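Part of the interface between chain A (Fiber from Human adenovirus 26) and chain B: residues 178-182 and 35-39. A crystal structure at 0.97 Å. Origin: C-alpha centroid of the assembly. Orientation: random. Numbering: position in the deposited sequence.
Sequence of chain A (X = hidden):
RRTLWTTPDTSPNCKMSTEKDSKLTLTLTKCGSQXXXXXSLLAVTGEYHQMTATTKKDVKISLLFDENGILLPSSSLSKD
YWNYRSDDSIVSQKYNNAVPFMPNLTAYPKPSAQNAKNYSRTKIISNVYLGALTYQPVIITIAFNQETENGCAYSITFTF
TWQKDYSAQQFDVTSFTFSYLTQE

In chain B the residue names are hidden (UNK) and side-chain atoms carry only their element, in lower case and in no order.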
# COMPACT_ATOMS: atom_id res chain seq x y z
N PHE A 178 4.64 1.06 0.85
CA PHE A 178 4.23 2.40 1.25
C PHE A 178 4.58 3.38 0.16
O PHE A 178 5.28 3.00 -0.83
CB PHE A 178 4.88 2.79 2.58
CG PHE A 178 6.38 2.86 2.56
CD1 PHE A 178 7.15 1.72 2.68
CD2 PHE A 178 7.02 4.08 2.44
CE1 PHE A 178 8.53 1.79 2.68
CE2 PHE A 178 8.41 4.16 2.42
CZ PHE A 178 9.17 2.99 2.56
N SER A 179 4.15 4.62 0.26
CA SER A 179 4.63 5.65 -0.64
C SER A 179 4.77 6.95 0.11
O SER A 179 4.25 7.10 1.24
CB SER A 179 3.72 5.84 -1.85
OG SER A 179 2.52 6.53 -1.49
N TYR A 180 5.48 7.91 -0.49
CA TYR A 180 5.57 9.26 0.04
C TYR A 180 5.86 10.22 -1.04
O TYR A 180 6.40 9.89 -2.10
CB TYR A 180 6.64 9.34 1.18
CG TYR A 180 8.04 8.94 0.72
CD1 TYR A 180 8.94 9.93 0.24
CD2 TYR A 180 8.49 7.65 0.80
CE1 TYR A 180 10.21 9.59 -0.13
CE2 TYR A 180 9.79 7.30 0.43
CZ TYR A 180 10.65 8.28 -0.03
OH TYR A 180 11.90 7.86 -0.42
N LEU A 181 5.51 11.48 -0.77
CA LEU A 181 5.75 12.58 -1.69
C LEU A 181 7.22 12.96 -1.68
O LEU A 181 7.82 13.02 -0.64
CB LEU A 181 4.91 13.80 -1.30
CG LEU A 181 3.43 13.74 -1.64
CD1 LEU A 181 2.64 12.51 -1.26
CD2 LEU A 181 2.76 15.01 -1.10
N THR A 182 7.75 13.22 -2.84
CA THR A 182 9.17 13.53 -2.96
C THR A 182 9.48 15.01 -3.08
O THR A 182 8.66 15.84 -3.57
CB THR A 182 9.78 12.81 -4.14
OG1 THR A 182 9.11 13.26 -5.32
CG2 THR A 182 9.64 11.30 -4.09
N UNK B 35 -3.54 4.30 -10.67
CA UNK B 35 -3.08 5.46 -9.93
C UNK B 35 -2.54 4.98 -8.58
O UNK B 35 -3.16 4.14 -7.91
c UNK B 35 -3.96 7.38 -8.57
c UNK B 35 -4.38 7.27 -10.99
c UNK B 35 -4.21 6.46 -9.74
N UNK B 36 -1.38 5.53 -8.17
CA UNK B 36 -0.84 5.41 -6.86
C UNK B 36 -1.29 6.62 -6.06
O UNK B 36 -0.91 7.77 -6.41
c UNK B 36 1.45 5.19 -5.64
c UNK B 36 0.70 5.34 -6.94
c UNK B 36 2.94 5.33 -5.87
c UNK B 36 1.12 3.90 -4.92
N UNK B 37 -2.11 6.39 -5.06
CA UNK B 37 -2.66 7.47 -4.28
C UNK B 37 -2.07 7.55 -2.87
O UNK B 37 -1.63 6.53 -2.30
N UNK B 38 -2.13 8.75 -2.30
CA UNK B 38 -1.61 8.98 -0.95
C UNK B 38 -2.51 10.03 -0.32
O UNK B 38 -2.69 11.12 -0.93
c UNK B 38 -0.18 9.44 -1.08
c UNK B 38 0.49 9.70 0.22
n UNK B 38 1.43 8.87 0.67
o UNK B 38 0.29 10.78 0.79
N UNK B 39 -3.07 9.76 0.83
CA UNK B 39 -4.07 10.67 1.42
C UNK B 39 -3.86 10.82 2.91
O UNK B 39 -3.50 9.85 3.63
c UNK B 39 -5.82 8.83 1.73
c UNK B 39 -6.58 11.22 1.47
c UNK B 39 -5.50 10.17 1.11
O HOH W 1 2.91 8.61 3.04

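Position 35 of chain B carries three side-chain carbons. One is bonded to CA and holds the other two, so the branch lies at CB. No nitrogen or oxygen is present. The side chain makes no contact with the chain A stretch. Three carbons branched at CB make a valine, B:Val35. Its chi1 is t.

Position 36 has four side-chain carbons. The chain forks at the second carbon, one bond beyond CB. CB points toward chain A, and one branch tip lies 4.1 Å from CB of A:Ser179. This is a contact between carbons. Four carbons with this fork identify leucine, B:Leu36. The tip near A:Ser179 is CD2. The rotamer is t for chi1 and p for chi2.

Position 37 has no side-chain atoms. Only N, CA, C and O are modelled. The backbone O of position 37 comes within 4.2 Å of OG of A:Ser179, too far for a hydrogen bond. A CB here would point away from chain A, with nothing of that stretch within 5.5 Å of its ideal position. This is glycine, B:Gly37.

Position 38 has two side-chain carbons, and the second carries one oxygen and one nitrogen. This is a short carboxamide. CB points toward chain A. The nitrogen lies near A:Ser179, and the oxygen lies near the side chain of A:Leu181. The residue is asparagine, B:Asn38. Its ND2 donates a weak hydrogen bond to OG of A:Ser179 at 3.4 Å. Its OD1 is 3.6 Å from CD1 of A:Leu181, a packing contact with a methyl group.

Position 39 again has three side-chain carbons, with two carried by the first. CB points away from chain A, and the side chain makes no contact with the chain A stretch. The residue is valine, B:Val39, with chi1 p.

The two strands cross at 73° between their N-to-C directions, and their axes approach to 7.6 Å. The contact is small and centres on A:Ser179 and B:Asn38, whose CA atoms are 7.1 Å apart. Besides the weak direct bond, a water links the pair. It donates to O of A:Ser179 at 2.7 Å and accepts from ND2 of B:Asn38 at 2.8 Å. ND2 of B:Asn38 and O of A:Ser179 are also 3.4 Å apart, but the angle is poor and they are not hydrogen-bonded to each other. B:Leu36 packs its CD2 against CB of A:Ser179, and the A:Leu181 methyl CD1 lies against the amide oxygen of B:Asn38. The two stretches bury 192 Å² in total.

Chain B 35-39: VLGNV
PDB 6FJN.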